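Local atomic coordinates of glycosyltransferase (Streptomyces halstedii, PDB entry 3WAD), a protein that belongs to the GT-B class of glycosyltransferases, two-domain proteins in which each half is built around a parallel beta sheet flanked by helices. Residues V364-T368 and P369-R373; R159-D162 and H163-L167; D108-M111 and T112-V116; T88-Y91 and I92-F96. All coordinates share one frame; numbering follows the deposited sequence.

Contact 1: residues V364-T368 and P369-R373; sequences VPDLT and PDRLR
Two first torsions bring Thr-368 and Arg-371 together: a chi1 of 65° sets Thr-368 OG1 between its backbone N and carbonyl carbon, while a chi1 of -73° turns Arg-371 CG anti to its own carbonyl carbon. Thr-368 is the N-cap of helix 369-381, and its OG1 accepts the N-H of Arg-371, with 3.1 Å between OG1 and Arg-371 N. Its carbonyl takes the next helical bond, Leu-372 N to Thr-368 O, also 3.1 Å. The cap is snug, since Arg-371 CG lies only 3.1 Å from Thr-368 OG1. Further out the arginine chain bends at chi3 and returns along the preceding loop. There Thr-368 CG2 lies over one face of the guanidinium, 3.8 Å from Arg-371 NE, and Arg-371 NH1 lies 3.3 Å from Asp-366 CB and 3.1 Å from Asp-366 O, at an angle too poor for a hydrogen bond. Asp-366 OD1 stays 4.1 Å from Arg-371 NH1, too long for a salt bridge. Leu-367 CD1 meets Leu-372 CG at 4.1 Å as the apolar part. The capped turn leads from strand 359-361 into helix 369-381 and rests on helix 266-274, Leu-367 and Pro-369 touching Phe-269 and Leu-372 touching Val-273.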
loop_
_atom_site.group_PDB
_atom_site.type_symbol
_atom_site.label_atom_id
_atom_site.label_comp_id
_atom_site.label_asym_id
_atom_site.label_seq_id
_atom_site.Cartn_x
_atom_site.Cartn_y
_atom_site.Cartn_z
ATOM N N VAL B 364 26.614 3.560 24.220
ATOM C CA VAL B 364 26.782 5.000 24.238
ATOM C C VAL B 364 27.944 5.453 25.172
ATOM O O VAL B 364 28.899 6.066 24.677
ATOM C CB VAL B 364 25.444 5.729 24.532
ATOM C CG1 VAL B 364 25.647 7.180 24.821
ATOM C CG2 VAL B 364 24.543 5.639 23.306
ATOM N N PRO B 365 27.894 5.139 26.497
ATOM C CA PRO B 365 29.036 5.522 27.367
ATOM C C PRO B 365 30.469 5.106 26.915
ATOM O O PRO B 365 31.434 5.686 27.425
ATOM C CB PRO B 365 28.691 4.859 28.724
ATOM C CG PRO B 365 27.545 3.925 28.454
ATOM C CD PRO B 365 26.818 4.502 27.277
ATOM N N ASP B 366 30.620 4.125 26.007
ATOM C CA ASP B 366 31.938 3.660 25.465
ATOM C C ASP B 366 32.278 4.161 24.068
ATOM O O ASP B 366 33.195 3.657 23.411
ATOM C CB ASP B 366 31.981 2.131 25.372
ATOM C CG ASP B 366 31.781 1.456 26.687
ATOM O OD1 ASP B 366 32.036 2.048 27.767
ATOM O OD2 ASP B 366 31.343 0.309 26.642
ATOM N N LEU B 367 31.514 5.129 23.597
ATOM C CA LEU B 367 31.615 5.587 22.249
ATOM C C LEU B 367 32.878 6.417 22.099
ATOM O O LEU B 367 32.992 7.419 22.757
ATOM C CB LEU B 367 30.424 6.504 22.050
ATOM C CG LEU B 367 29.860 6.765 20.697
ATOM C CD1 LEU B 367 29.871 5.461 19.931
ATOM C CD2 LEU B 367 28.426 7.299 20.971
ATOM N N THR B 368 33.838 5.977 21.281
ATOM C CA THR B 368 34.898 6.863 20.785
ATOM C C THR B 368 34.944 6.765 19.257
ATOM O O THR B 368 34.504 5.757 18.678
ATOM C CB THR B 368 36.303 6.565 21.411
ATOM O OG1 THR B 368 36.775 5.268 21.023
ATOM C CG2 THR B 368 36.212 6.566 22.885
ATOM N N PRO B 369 35.507 7.789 18.579
ATOM C CA PRO B 369 35.618 7.665 17.094
ATOM C C PRO B 369 36.429 6.429 16.700
ATOM O O PRO B 369 36.029 5.631 15.818
ATOM C CB PRO B 369 36.306 8.966 16.695
ATOM C CG PRO B 369 35.895 9.940 17.754
ATOM C CD PRO B 369 35.829 9.146 19.045
ATOM N N ASP B 370 37.515 6.224 17.436
ATOM C CA ASP B 370 38.411 5.139 17.161
ATOM C C ASP B 370 37.769 3.765 17.339
ATOM O O ASP B 370 37.995 2.883 16.495
ATOM C CB ASP B 370 39.663 5.256 18.025
ATOM C CG ASP B 370 40.657 6.273 17.479
ATOM O OD1 ASP B 370 40.291 7.109 16.616
ATOM O OD2 ASP B 370 41.828 6.231 17.945
ATOM N N ARG B 371 36.998 3.607 18.420
ATOM C CA ARG B 371 36.206 2.391 18.656
ATOM C C ARG B 371 35.215 2.072 17.549
ATOM O O ARG B 371 35.180 0.915 17.090
ATOM C CB ARG B 371 35.512 2.409 20.006
ATOM C CG ARG B 371 36.494 2.196 21.079
ATOM C CD ARG B 371 35.848 2.060 22.446
ATOM N NE ARG B 371 36.620 2.859 23.400
ATOM C CZ ARG B 371 36.347 3.027 24.702
ATOM N NH1 ARG B 371 35.298 2.435 25.271
ATOM N NH2 ARG B 371 37.149 3.801 25.450
ATOM N N LEU B 372 34.457 3.055 17.079
ATOM C CA LEU B 372 33.547 2.816 15.922
ATOM C C LEU B 372 34.297 2.410 14.668
ATOM O O LEU B 372 33.948 1.437 14.007
ATOM C CB LEU B 372 32.754 4.050 15.564
ATOM C CG LEU B 372 31.522 4.463 16.331
ATOM C CD1 LEU B 372 30.926 5.744 15.616
ATOM C CD2 LEU B 372 30.473 3.308 16.487
ATOM N N ARG B 373 35.344 3.162 14.325
ATOM C CA ARG B 373 36.089 2.876 13.126
ATOM C C ARG B 373 36.649 1.452 13.151
ATOM O O ARG B 373 36.481 0.629 12.162
ATOM C CB ARG B 373 37.186 3.934 12.992
ATOM C CG ARG B 373 38.074 3.768 11.840
ATOM C CD ARG B 373 39.435 4.433 12.155
ATOM N NE ARG B 373 40.194 3.707 13.175
ATOM C CZ ARG B 373 41.181 4.239 13.908
ATOM N NH1 ARG B 373 41.561 5.516 13.741
ATOM N NH2 ARG B 373 41.802 3.475 14.811
#

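Contact 2: residues R159-D162 and H163-L167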
loop_
_atom_site.group_PDB
_atom_site.type_symbol
_atom_site.label_atom_id
_atom_site.label_comp_id
_atom_site.label_asym_id
_atom_site.label_seq_id
_atom_site.Cartn_x
_atom_site.Cartn_y
_atom_site.Cartn_z
ATOM N N ARG B 159 6.545 -9.628 28.863
ATOM C CA ARG B 159 7.600 -10.084 29.795
ATOM C C ARG B 159 7.412 -9.558 31.251
ATOM O O ARG B 159 7.421 -10.325 32.236
ATOM C CB ARG B 159 8.972 -9.677 29.239
ATOM C CG ARG B 159 10.163 -10.079 30.154
ATOM C CD ARG B 159 11.492 -9.507 29.624
ATOM N NE ARG B 159 11.515 -8.051 29.659
ATOM C CZ ARG B 159 11.788 -7.300 30.733
ATOM N NH1 ARG B 159 12.083 -7.865 31.922
ATOM N NH2 ARG B 159 11.789 -5.960 30.607
ATOM N N MET B 160 7.184 -8.259 31.413
ATOM C CA MET B 160 6.928 -7.759 32.737
ATOM C C MET B 160 5.565 -8.296 33.241
ATOM O O MET B 160 5.364 -8.477 34.449
ATOM C CB MET B 160 6.857 -6.204 32.733
ATOM C CG MET B 160 8.125 -5.518 32.193
ATOM S SD MET B 160 9.283 -5.296 33.545
ATOM C CE MET B 160 8.936 -3.585 33.901
ATOM N N ARG B 161 4.586 -8.410 32.340
ATOM C CA ARG B 161 3.246 -8.791 32.814
ATOM C C ARG B 161 3.240 -10.248 33.364
ATOM O O ARG B 161 2.560 -10.556 34.349
ATOM C CB ARG B 161 2.203 -8.670 31.704
ATOM C CG ARG B 161 0.829 -9.115 32.201
ATOM C CD ARG B 161 0.360 -8.141 33.235
ATOM N NE ARG B 161 -1.081 -8.242 33.490
ATOM C CZ ARG B 161 -1.727 -7.628 34.475
ATOM N NH1 ARG B 161 -1.085 -6.752 35.260
ATOM N NH2 ARG B 161 -3.065 -7.805 34.626
ATOM N N ASP B 162 3.979 -11.104 32.694
ATOM C CA ASP B 162 4.118 -12.502 33.155
ATOM C C ASP B 162 4.729 -12.565 34.539
ATOM O O ASP B 162 4.158 -13.256 35.419
ATOM C CB ASP B 162 4.901 -13.319 32.173
ATOM C CG ASP B 162 4.105 -13.638 30.961
ATOM O OD1 ASP B 162 2.831 -13.454 30.944
ATOM O OD2 ASP B 162 4.756 -14.029 29.986
ATOM N N HIS B 163 5.827 -11.833 34.738
ATOM C CA HIS B 163 6.482 -11.759 36.036
ATOM C C HIS B 163 5.473 -11.265 37.048
ATOM O O HIS B 163 5.341 -11.878 38.108
ATOM C CB HIS B 163 7.646 -10.763 36.080
ATOM C CG HIS B 163 8.936 -11.262 35.515
ATOM N ND1 HIS B 163 9.732 -12.190 36.155
ATOM C CD2 HIS B 163 9.619 -10.896 34.401
ATOM C CE1 HIS B 163 10.805 -12.433 35.425
ATOM N NE2 HIS B 163 10.768 -11.650 34.361
ATOM N N PHE B 164 4.814 -10.141 36.748
ATOM C CA PHE B 164 3.841 -9.566 37.651
ATOM C C PHE B 164 2.725 -10.524 38.030
ATOM O O PHE B 164 2.280 -10.547 39.209
ATOM C CB PHE B 164 3.194 -8.310 37.069
ATOM C CG PHE B 164 2.338 -7.572 38.032
ATOM C CD1 PHE B 164 2.915 -6.812 39.032
ATOM C CD2 PHE B 164 0.967 -7.600 37.931
ATOM C CE1 PHE B 164 2.160 -6.045 39.903
ATOM C CE2 PHE B 164 0.165 -6.859 38.823
ATOM C CZ PHE B 164 0.761 -6.087 39.806
ATOM N N ASN B 165 2.250 -11.299 37.041
ATOM C CA ASN B 165 1.107 -12.169 37.347
ATOM C C ASN B 165 1.577 -13.384 38.187
ATOM O O ASN B 165 0.836 -13.820 39.038
ATOM C CB ASN B 165 0.357 -12.678 36.097
ATOM C CG ASN B 165 -0.379 -11.590 35.331
ATOM O OD1 ASN B 165 -0.789 -10.577 35.874
ATOM N ND2 ASN B 165 -0.530 -11.810 34.027
ATOM N N ARG B 166 2.753 -13.947 37.874
ATOM C CA ARG B 166 3.410 -14.957 38.742
ATOM C C ARG B 166 3.561 -14.381 40.176
ATOM O O ARG B 166 3.030 -14.940 41.143
ATOM C CB ARG B 166 4.763 -15.403 38.167
ATOM C CG ARG B 166 5.550 -16.308 39.188
ATOM C CD ARG B 166 6.925 -16.850 38.718
ATOM N NE ARG B 166 7.982 -15.839 38.852
ATOM C CZ ARG B 166 8.387 -15.027 37.871
ATOM N NH1 ARG B 166 7.851 -15.095 36.647
ATOM N NH2 ARG B 166 9.338 -14.142 38.108
ATOM N N LEU B 167 4.222 -13.241 40.331
ATOM C CA LEU B 167 4.351 -12.655 41.701
ATOM C C LEU B 167 3.020 -12.445 42.448
ATOM O O LEU B 167 2.900 -12.765 43.639
ATOM C CB LEU B 167 5.204 -11.415 41.710
ATOM C CG LEU B 167 6.553 -11.520 40.984
ATOM C CD1 LEU B 167 7.278 -10.189 41.081
ATOM C CD2 LEU B 167 7.440 -12.627 41.518
HETATM O O HOH W 1 12.853 -10.576 32.464
HETATM O O HOH W 2 0.951 -13.801 32.881
#
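Arg-159 meets His-163 one turn along helix 156-168, an alpha helix of the N-terminal half of the GT-B fold, where pairs three and four residues apart carry the contact. The imidazole comes close to the carbonyl of the preceding turn, with His-163 CD2 3.1 Å from Arg-159 O, and the backbone bond between these two residues is weak. Water 1 joins their side chains, accepting from Arg-159 NH1 at 2.9 Å and lying 3.0 Å from His-163 NE2. Across the ring, His-163 ND1 accepts from Arg-166 NH2 at 2.8 Å, close to the planes of both groups; together with water 1 this bond restrains the rotation of the imidazole. Arg-159 NH2, the second terminal nitrogen, is held by Gln-156 OE1 and the carbonyl of Glu-81. Met-160 follows, its carbonyl bonded to Phe-164 N and its CA near the plane of the His-163 ring at the edge. Arg-161 bends at chi2 (67°), carrying its guanidinium forward along the helix, toward Phe-164 and Asn-165. Asn-165 OD1 sits 3.3 Å above the centre of that guanidinium, with the amide plane steeply inclined at 73°, a contact over the face, not a hydrogen bond. Arg-161 NH1 reaches Phe-164 CD2 at 3.5 Å. Salt bridges to Glu-197 and Asp-178 hold Arg-161 NH2, and Glu-197 also binds Asn-165 ND2. Asp-162 closes the segment: its OD2 takes the N-H of Glu-218, while water 2 donates to Asp-162 OD1 and accepts from Asn-165 ND2, each 2.7 Å away.

Contact 3: residues D108-M111 and T112-V116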
loop_
_atom_site.group_PDB
_atom_site.type_symbol
_atom_site.label_atom_id
_atom_site.label_comp_id
_atom_site.label_asym_id
_atom_site.label_seq_id
_atom_site.Cartn_x
_atom_site.Cartn_y
_atom_site.Cartn_z
ATOM N N ASP B 108 -6.862 8.267 24.252
ATOM C CA ASP B 108 -7.888 8.991 24.917
ATOM C C ASP B 108 -9.238 8.410 25.160
ATOM O O ASP B 108 -9.675 7.625 24.399
ATOM C CB ASP B 108 -8.255 10.252 23.988
ATOM C CG ASP B 108 -7.745 11.369 24.609
ATOM O OD1 ASP B 108 -7.242 10.889 25.697
ATOM O OD2 ASP B 108 -7.667 12.514 24.135
ATOM N N SER B 109 -9.935 8.949 26.154
ATOM C CA SER B 109 -11.377 8.626 26.290
ATOM C C SER B 109 -12.147 9.070 25.028
ATOM O O SER B 109 -13.084 8.364 24.607
ATOM C CB SER B 109 -11.960 9.268 27.527
ATOM O OG SER B 109 -12.061 10.633 27.299
ATOM N N THR B 110 -11.723 10.192 24.404
ATOM C CA THR B 110 -12.300 10.635 23.122
ATOM C C THR B 110 -11.922 9.663 21.990
ATOM O O THR B 110 -12.794 9.192 21.250
ATOM C CB THR B 110 -11.907 12.028 22.740
ATOM O OG1 THR B 110 -12.317 12.954 23.790
ATOM C CG2 THR B 110 -12.657 12.404 21.383
ATOM N N MET B 111 -10.631 9.348 21.863
ATOM C CA MET B 111 -10.171 8.384 20.864
ATOM C C MET B 111 -10.835 7.042 21.037
ATOM O O MET B 111 -11.253 6.416 20.054
ATOM C CB MET B 111 -8.643 8.275 20.943
ATOM C CG MET B 111 -8.007 7.870 19.712
ATOM S SD MET B 111 -7.679 6.227 20.011
ATOM C CE MET B 111 -6.438 5.777 18.823
ATOM N N THR B 112 -10.900 6.601 22.292
ATOM C CA THR B 112 -11.495 5.341 22.638
ATOM C C THR B 112 -13.015 5.353 22.338
ATOM O O THR B 112 -13.516 4.425 21.730
ATOM C CB THR B 112 -11.119 4.953 24.097
ATOM O OG1 THR B 112 -9.669 4.893 24.224
ATOM C CG2 THR B 112 -11.701 3.593 24.516
ATOM N N ALA B 113 -13.728 6.392 22.739
ATOM C CA ALA B 113 -15.179 6.465 22.416
ATOM C C ALA B 113 -15.416 6.474 20.861
ATOM O O ALA B 113 -16.226 5.630 20.269
ATOM C CB ALA B 113 -15.783 7.649 23.160
ATOM N N ASP B 114 -14.628 7.295 20.153
ATOM C CA ASP B 114 -14.702 7.262 18.672
ATOM C C ASP B 114 -14.396 5.928 18.142
ATOM O O ASP B 114 -15.055 5.493 17.201
ATOM C CB ASP B 114 -13.765 8.262 17.949
ATOM C CG ASP B 114 -14.189 9.690 18.139
ATOM O OD1 ASP B 114 -15.061 9.925 19.020
ATOM O OD2 ASP B 114 -13.629 10.591 17.444
ATOM N N LEU B 115 -13.357 5.252 18.641
ATOM C CA LEU B 115 -13.103 3.894 18.074
ATOM C C LEU B 115 -14.230 2.850 18.412
ATOM O O LEU B 115 -14.534 1.987 17.589
ATOM C CB LEU B 115 -11.711 3.316 18.453
ATOM C CG LEU B 115 -11.250 2.031 17.753
ATOM C CD1 LEU B 115 -10.900 2.294 16.264
ATOM C CD2 LEU B 115 -9.988 1.465 18.438
ATOM N N VAL B 116 -14.730 2.874 19.651
ATOM C CA VAL B 116 -15.901 1.998 20.010
ATOM C C VAL B 116 -17.132 2.250 19.082
ATOM O O VAL B 116 -17.648 1.319 18.441
ATOM C CB VAL B 116 -16.288 2.151 21.454
ATOM C CG1 VAL B 116 -17.490 1.198 21.775
ATOM C CG2 VAL B 116 -15.074 1.788 22.391
#
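Thr-112 turns its side chain back onto Asp-108, four residues earlier, and can be followed outward atom by atom. Its CB already lies 3.1 Å from Asp-108 O. With chi1 at -58°, OG1 stands anti to the carbonyl carbon and beside the backbone N, so both polar groups of the residue face the same acceptor. At the tip, Thr-112 OG1 donates to Asp-108 O at 2.7 Å, coming from above the carbonyl plane, 45° out of it. Thr-112 N binds that same Asp-108 O at 2.6 Å, nearly along the carbonyl direction, which gives the oxygen two donors from one residue. Lys-187 NZ is a further hydrogen-bond partner of OG1, and the side chain also touches Ala-135 and Ile-138 of helix 135-141. The turn so tied opens helix 109-122 in the N-terminal Rossmann-like half of the GT-B fold; Asp-108 occupies the N-cap position, yet its carboxylate makes no capping bond. On the opening turns the packing is close, with Ala-113 CB 3.1 Å from Ser-109 O. Thr-110 and Asp-114 run side by side in the same direction, Thr-110 CG2 lying 4.2 Å from Asp-114 OD1. That carboxylate oxygen also comes within 3.3 Å of Thr-110 O, a meeting of two acceptors that brings no bond, whereas Asp-114 OD2 takes the N-H of Gly-54. Arg-240 of the second subunit packs against Asp-114. Met-111 and Leu-115, a turn apart, both reach Thr-6 of strand 2-6, and a hydrogen bond of 2.8 Å runs from Leu-115 N to Met-111 O.

Contact 4: residues T88-Y91 and I92-F96; sequences TWQY and IHDVF
A single carboxylate oxygen, Asp-94 OD1, is gripped by two side-chain donors that reach it from the same face of its plane, Gln-90 NE2 and His-93 ND1. The cluster sits on the first turns of helix 89-106, an alpha helix of the N-terminal half of the GT-B fold, whose N-cap is Thr-88. Gln-90 NE2 comes to Asp-94 OD1 at 3.0 Å on the syn side, 35° out of the carboxylate plane and through a markedly bent hydrogen bond; the chain of Gln-90 kinks at chi2 (54°) to carry its amide round to this oxygen. His-93 ND1 donates from the anti side at 2.8 Å to Asp-94 OD1, a histidine-carboxylate hydrogen bond that restrains the rotation of the imidazole. Trp-89 packs against the same histidine: His-93 CB stands 4.2 Å from the centroid of the Trp-89 six-membered ring, a CH-pi contact over its face, and His-93 CD2 is 3.5 Å from Trp-89 CH2. The two ring planes meet obliquely, at 37°. At the helix start, Thr-88 OG1 accepts the N-H of Tyr-91, with 3.0 Å between OG1 and Tyr-91 N. The phenol hydroxyl of Tyr-91 bonds to Thr-78 O, and the indole NE1 of Trp-89 to Thr-168 OG1. One turn past Tyr-91, Val-95 lays a methyl over the face of the phenol ring in a second CH-pi contact, its CG2 being 3.9 Å from the centroid of the Tyr-91 ring and 3.6 Å from Tyr-91 CE2.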
loop_
_atom_site.group_PDB
_atom_site.type_symbol
_atom_site.label_atom_id
_atom_site.label_comp_id
_atom_site.label_asym_id
_atom_site.label_seq_id
_atom_site.Cartn_x
_atom_site.Cartn_y
_atom_site.Cartn_z
ATOM N N THR B 88 11.039 -6.607 41.070
ATOM C CA THR B 88 10.182 -6.966 42.199
ATOM C C THR B 88 8.720 -6.656 41.855
ATOM O O THR B 88 8.465 -5.869 40.942
ATOM C CB THR B 88 10.497 -6.065 43.385
ATOM O OG1 THR B 88 10.215 -4.730 42.994
ATOM C CG2 THR B 88 12.025 -6.127 43.754
ATOM N N TRP B 89 7.779 -7.257 42.604
ATOM C CA TRP B 89 6.363 -6.934 42.523
ATOM C C TRP B 89 6.157 -5.392 42.620
ATOM O O TRP B 89 5.431 -4.819 41.775
ATOM C CB TRP B 89 5.572 -7.621 43.633
ATOM C CG TRP B 89 4.058 -7.424 43.458
ATOM C CD1 TRP B 89 3.194 -8.206 42.699
ATOM C CD2 TRP B 89 3.269 -6.368 44.007
ATOM N NE1 TRP B 89 1.913 -7.698 42.766
ATOM C CE2 TRP B 89 1.928 -6.574 43.566
ATOM C CE3 TRP B 89 3.558 -5.258 44.849
ATOM C CZ2 TRP B 89 0.888 -5.714 43.928
ATOM C CZ3 TRP B 89 2.519 -4.408 45.201
ATOM C CH2 TRP B 89 1.203 -4.643 44.758
ATOM N N GLN B 90 6.815 -4.706 43.585
ATOM C CA GLN B 90 6.592 -3.279 43.741
ATOM C C GLN B 90 7.044 -2.455 42.510
ATOM O O GLN B 90 6.372 -1.485 42.090
ATOM C CB GLN B 90 7.326 -2.713 44.958
ATOM C CG GLN B 90 6.776 -1.328 45.397
ATOM C CD GLN B 90 5.221 -1.333 45.647
ATOM O OE1 GLN B 90 4.709 -2.107 46.485
ATOM N NE2 GLN B 90 4.471 -0.499 44.879
ATOM N N TYR B 91 8.196 -2.804 41.975
ATOM C CA TYR B 91 8.701 -2.127 40.776
ATOM C C TYR B 91 7.779 -2.278 39.569
ATOM O O TYR B 91 7.471 -1.301 38.913
ATOM C CB TYR B 91 10.068 -2.685 40.397
ATOM C CG TYR B 91 10.670 -2.022 39.133
ATOM C CD1 TYR B 91 11.232 -0.745 39.178
ATOM C CD2 TYR B 91 10.642 -2.677 37.921
ATOM C CE1 TYR B 91 11.796 -0.147 38.031
ATOM C CE2 TYR B 91 11.207 -2.116 36.761
ATOM C CZ TYR B 91 11.779 -0.849 36.825
ATOM O OH TYR B 91 12.302 -0.297 35.686
ATOM N N ILE B 92 7.372 -3.513 39.255
ATOM C CA ILE B 92 6.512 -3.765 38.084
ATOM C C ILE B 92 5.101 -3.125 38.265
ATOM O O ILE B 92 4.539 -2.455 37.352
ATOM C CB ILE B 92 6.475 -5.257 37.819
ATOM C CG1 ILE B 92 7.871 -5.676 37.410
ATOM C CG2 ILE B 92 5.440 -5.606 36.700
ATOM C CD1 ILE B 92 7.985 -7.156 37.173
ATOM N N HIS B 93 4.579 -3.240 39.481
ATOM C CA HIS B 93 3.422 -2.486 39.903
ATOM C C HIS B 93 3.516 -0.996 39.552
ATOM O O HIS B 93 2.570 -0.400 38.968
ATOM C CB HIS B 93 3.228 -2.653 41.407
ATOM C CG HIS B 93 2.125 -1.815 41.948
ATOM N ND1 HIS B 93 2.272 -0.465 42.158
ATOM C CD2 HIS B 93 0.851 -2.121 42.296
ATOM C CE1 HIS B 93 1.135 0.033 42.616
ATOM N NE2 HIS B 93 0.258 -0.951 42.713
ATOM N N ASP B 94 4.630 -0.379 39.932
ATOM C CA ASP B 94 4.772 1.049 39.688
ATOM C C ASP B 94 5.032 1.353 38.213
ATOM O O ASP B 94 4.609 2.382 37.760
ATOM C CB ASP B 94 5.822 1.723 40.563
ATOM C CG ASP B 94 5.533 1.585 42.076
ATOM O OD1 ASP B 94 4.363 1.325 42.495
ATOM O OD2 ASP B 94 6.524 1.762 42.856
ATOM N N VAL B 95 5.734 0.476 37.502
ATOM C CA VAL B 95 5.855 0.645 36.080
ATOM C C VAL B 95 4.398 0.679 35.484
ATOM O O VAL B 95 4.068 1.570 34.707
ATOM C CB VAL B 95 6.740 -0.438 35.409
ATOM C CG1 VAL B 95 6.636 -0.324 33.973
ATOM C CG2 VAL B 95 8.272 -0.205 35.758
ATOM N N PHE B 96 3.563 -0.275 35.909
ATOM C CA PHE B 96 2.211 -0.375 35.416
ATOM C C PHE B 96 1.356 0.833 35.735
ATOM O O PHE B 96 0.598 1.311 34.867
ATOM C CB PHE B 96 1.520 -1.671 35.848
ATOM C CG PHE B 96 2.034 -2.879 35.165
ATOM C CD1 PHE B 96 2.693 -2.779 33.973
ATOM C CD2 PHE B 96 1.832 -4.149 35.717
ATOM C CE1 PHE B 96 3.166 -3.887 33.326
ATOM C CE2 PHE B 96 2.288 -5.284 35.041
ATOM C CZ PHE B 96 2.973 -5.157 33.890
#

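Contacts 2, 3 and 4 belong to the N-terminal half of the GT-B fold and contact 1 to the C-terminal half; about 46 Å separates the centres of contacts 1 and 3, on opposite sides of the chain's centre. Contact 1 lies at the surface, the other three are partly buried. Only contacts 2 and 4 touch, with centres about 10 Å apart: helices 156-168 and 89-106 meet through Phe-164 and Leu-167 against Trp-89 and Ile-92. Their polar chemistry differs, contact 2 using waters and salt bridges to other parts of the chain, contact 4 a local carboxylate cluster. Threonine hydroxyls cap the helices of contacts 1 and 4, whereas in contact 3 one donates to a carbonyl.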